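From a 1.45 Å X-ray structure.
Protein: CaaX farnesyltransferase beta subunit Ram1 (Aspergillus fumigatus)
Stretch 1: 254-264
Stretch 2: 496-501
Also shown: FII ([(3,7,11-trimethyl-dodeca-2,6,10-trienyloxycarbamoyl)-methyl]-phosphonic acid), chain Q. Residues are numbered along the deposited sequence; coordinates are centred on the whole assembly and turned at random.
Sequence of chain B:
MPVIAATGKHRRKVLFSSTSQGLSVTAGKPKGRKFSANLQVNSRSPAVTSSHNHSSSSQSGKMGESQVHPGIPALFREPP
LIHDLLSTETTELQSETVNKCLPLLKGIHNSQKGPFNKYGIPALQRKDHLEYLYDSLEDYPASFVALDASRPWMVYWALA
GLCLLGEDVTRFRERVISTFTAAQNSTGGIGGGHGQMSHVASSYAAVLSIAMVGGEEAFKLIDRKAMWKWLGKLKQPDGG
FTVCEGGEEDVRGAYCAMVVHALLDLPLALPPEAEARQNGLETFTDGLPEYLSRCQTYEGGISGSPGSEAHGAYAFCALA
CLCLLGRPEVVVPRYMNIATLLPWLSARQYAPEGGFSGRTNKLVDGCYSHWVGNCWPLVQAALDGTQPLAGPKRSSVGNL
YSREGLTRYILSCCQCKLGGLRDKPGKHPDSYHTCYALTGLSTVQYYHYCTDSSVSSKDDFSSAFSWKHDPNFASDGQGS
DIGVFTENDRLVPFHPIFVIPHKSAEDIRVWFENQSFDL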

# COMPACT_ATOMS: atom_id res chain seq x y z
N ALA B 254 4.50 10.39 -0.44
CA ALA B 254 4.20 11.06 -1.67
C ALA B 254 2.68 11.15 -1.91
O ALA B 254 2.15 12.20 -2.26
CB ALA B 254 4.85 10.35 -2.83
N TYR B 255 1.98 10.00 -1.83
CA TYR B 255 0.55 10.00 -2.12
C TYR B 255 -0.22 10.86 -1.12
O TYR B 255 -1.08 11.71 -1.52
CB TYR B 255 0.05 8.54 -2.03
CG TYR B 255 -1.44 8.43 -2.00
CD1 TYR B 255 -2.23 8.70 -3.13
CD2 TYR B 255 -2.07 8.05 -0.81
CE1 TYR B 255 -3.62 8.64 -3.04
CE2 TYR B 255 -3.44 7.97 -0.72
CZ TYR B 255 -4.22 8.28 -1.83
OH TYR B 255 -5.60 8.23 -1.70
N CYS B 256 0.03 10.72 0.19
CA CYS B 256 -0.73 11.52 1.15
C CYS B 256 -0.43 13.01 1.02
O CYS B 256 -1.37 13.82 1.09
CB CYS B 256 -0.41 11.09 2.58
SG CYS B 256 -1.00 9.41 3.01
N ALA B 257 0.85 13.38 0.80
CA ALA B 257 1.17 14.78 0.64
C ALA B 257 0.47 15.35 -0.58
O ALA B 257 -0.06 16.49 -0.55
CB ALA B 257 2.69 14.97 0.51
N MET B 258 0.50 14.61 -1.69
CA MET B 258 -0.09 15.17 -2.92
C MET B 258 -1.60 15.21 -2.92
O MET B 258 -2.18 16.11 -3.53
CB MET B 258 0.45 14.45 -4.14
CG MET B 258 1.94 14.75 -4.35
SD MET B 258 2.42 16.57 -4.36
CE MET B 258 1.32 17.24 -5.56
N VAL B 259 -2.25 14.30 -2.21
CA VAL B 259 -3.71 14.41 -2.05
C VAL B 259 -4.04 15.62 -1.22
O VAL B 259 -4.98 16.36 -1.58
CB VAL B 259 -4.26 13.14 -1.39
CG1 VAL B 259 -5.67 13.40 -0.83
CG2 VAL B 259 -4.30 12.01 -2.41
N VAL B 260 -3.34 15.85 -0.10
CA VAL B 260 -3.60 17.09 0.68
C VAL B 260 -3.35 18.33 -0.19
O VAL B 260 -4.15 19.28 -0.18
CB VAL B 260 -2.72 17.13 1.90
CG1 VAL B 260 -2.75 18.50 2.63
CG2 VAL B 260 -3.17 15.99 2.88
N HIS B 261 -2.24 18.30 -0.93
CA HIS B 261 -1.89 19.45 -1.78
C HIS B 261 -3.01 19.72 -2.78
O HIS B 261 -3.41 20.89 -2.98
CB HIS B 261 -0.57 19.09 -2.46
CG HIS B 261 0.04 20.22 -3.24
ND1 HIS B 261 -0.49 20.68 -4.44
CD2 HIS B 261 1.11 21.01 -2.96
CE1 HIS B 261 0.26 21.70 -4.86
NE2 HIS B 261 1.23 21.92 -3.98
N ALA B 262 -3.49 18.68 -3.45
CA ALA B 262 -4.52 18.84 -4.48
C ALA B 262 -5.85 19.29 -3.89
O ALA B 262 -6.49 20.21 -4.40
CB ALA B 262 -4.76 17.51 -5.22
N LEU B 263 -6.31 18.63 -2.81
CA LEU B 263 -7.65 18.98 -2.33
C LEU B 263 -7.69 20.40 -1.71
O LEU B 263 -8.76 21.00 -1.69
CB LEU B 263 -8.14 17.96 -1.29
CG LEU B 263 -8.43 16.61 -1.91
CD1 LEU B 263 -8.79 15.60 -0.76
CD2 LEU B 263 -9.60 16.67 -2.89
N LEU B 264 -6.57 20.92 -1.20
CA LEU B 264 -6.51 22.27 -0.61
C LEU B 264 -6.05 23.32 -1.65
O LEU B 264 -5.88 24.49 -1.30
CB LEU B 264 -5.54 22.27 0.58
CG LEU B 264 -5.95 21.33 1.74
CD1 LEU B 264 -4.92 21.57 2.85
CD2 LEU B 264 -7.40 21.44 2.23
N PRO B 496 -11.65 7.07 -7.11
CA PRO B 496 -10.54 6.09 -6.95
C PRO B 496 -9.20 6.68 -6.49
O PRO B 496 -8.39 5.93 -5.96
CB PRO B 496 -10.36 5.45 -8.30
CG PRO B 496 -11.31 6.23 -9.21
CD PRO B 496 -12.22 7.16 -8.46
N ILE B 497 -8.96 7.98 -6.69
CA ILE B 497 -7.72 8.57 -6.18
C ILE B 497 -7.91 9.12 -4.75
O ILE B 497 -7.06 8.91 -3.90
CB ILE B 497 -7.29 9.77 -7.05
CG1 ILE B 497 -7.00 9.30 -8.46
CG2 ILE B 497 -6.08 10.48 -6.46
CD1 ILE B 497 -6.68 10.46 -9.43
N PHE B 498 -9.03 9.82 -4.48
CA PHE B 498 -9.18 10.55 -3.20
C PHE B 498 -9.85 9.70 -2.14
O PHE B 498 -9.80 10.05 -0.95
CB PHE B 498 -9.97 11.85 -3.39
CG PHE B 498 -9.23 12.82 -4.31
CD1 PHE B 498 -7.96 13.28 -3.96
CD2 PHE B 498 -9.78 13.21 -5.57
CE1 PHE B 498 -7.26 14.15 -4.77
CE2 PHE B 498 -9.08 14.10 -6.41
CZ PHE B 498 -7.80 14.59 -6.01
N VAL B 499 -10.52 8.60 -2.53
CA VAL B 499 -11.08 7.68 -1.51
C VAL B 499 -12.10 8.35 -0.58
O VAL B 499 -12.15 8.12 0.63
CB VAL B 499 -9.99 6.85 -0.74
CG1 VAL B 499 -10.63 5.50 -0.33
CG2 VAL B 499 -8.78 6.57 -1.62
N ILE B 500 -12.94 9.18 -1.20
CA ILE B 500 -14.11 9.83 -0.63
C ILE B 500 -15.10 10.01 -1.77
O ILE B 500 -14.75 9.84 -2.93
CB ILE B 500 -13.74 11.25 -0.03
CG1 ILE B 500 -12.93 12.11 -1.03
CG2 ILE B 500 -12.99 11.10 1.32
CD1 ILE B 500 -12.73 13.57 -0.52
N PRO B 501 -16.35 10.36 -1.46
CA PRO B 501 -17.29 10.56 -2.57
C PRO B 501 -16.80 11.65 -3.54
O PRO B 501 -16.19 12.66 -3.12
CB PRO B 501 -18.57 11.01 -1.86
CG PRO B 501 -18.45 10.39 -0.47
CD PRO B 501 -16.97 10.46 -0.13
C1 FII Q . -2.34 5.94 2.37
C2 FII Q . -1.64 4.89 3.18
C6 FII Q . -1.13 5.32 4.49
C10 FII Q . -1.19 3.67 2.49
C11 FII Q . -0.39 2.55 3.16
C12 FII Q . -1.39 1.42 3.51
C15 FII Q . -0.81 0.03 3.77
C18 FII Q . -1.74 -1.12 4.12
C22 FII Q . 0.65 -0.01 4.10
C23 FII Q . 1.29 -1.38 3.99
C24 FII Q . 2.65 -1.41 4.57
C27 FII Q . 3.08 -2.81 4.85
C30 FII Q . 3.79 -3.51 3.71
C34 FII Q . 3.37 -3.10 6.28
C35 FII Q . 4.07 -4.36 6.73
O36 FII Q . 3.20 -5.18 7.49
N42 FII Q . 2.03 -5.53 6.88
C43 FII Q . 2.06 -6.83 6.37
O44 FII Q . 3.05 -7.58 6.40
C45 FII Q . 0.73 -7.27 5.76
P46 FII Q . 0.90 -8.43 4.31
O49 FII Q . 1.94 -7.84 3.43
O50 FII Q . 1.21 -9.79 4.85
O51 FII Q . -0.51 -8.37 3.70

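The first stretch is a helix through L263, its backbone hydrogen bonds running from residue i+4 back to residue i; the second is an irregular segment lying against one side of it. A254 takes no part in the contact, which begins with Y255. The CA-to-CB bond of Y255 points sideways, but with chi1 in the t well the long side chain carries its hydroxyl to the second stretch, where Y255 OH donates a hydrogen bond to I497 O, 2.7 Å away. This is the one hydrogen bond between the stretches, and it gives a buried carbonyl of a segment without regular backbone bonding a polar partner. Y255 OH also lies 3.6 Å from V499 CG2. Tyrosine suits the place because it combines reach and a terminal donor with an apolar ring, whose edge meets the bound farnesyl analogue: Y255 CD2 is 3.8 Å from FII C1. The next residue, C256, does not touch the second stretch but approaches the same ligand atom, C256 SG lying 3.8 Å from FII C1.

One turn beyond Y255, V259 and F498 have the closest CA atoms, V259 CA to F498 CA being 6.8 Å. The compact, branched side chain fits this narrow gap, with V259 CG1 3.9 Å from F498 CD1, at the edge of the ring. A262 also meets that edge, its CB pointing toward the second stretch, with A262 CB 4.2 Å from F498 CE1. L263 covers a face instead, its branched apolar end laying a methyl over the aromatic ring: L263 CD2 sits 3.9 Å from the F498 ring centroid, only 12° off the normal, a CH-pi contact. L263 CD1 also packs against the ring, 4.0 Å from F498 CD1, and lies 4.4 Å from I500 CD1. F498 thus has the largest area covered in the contact: its flat ring offers an edge to valine and alanine and a face to leucine, in a buried, largely apolar setting.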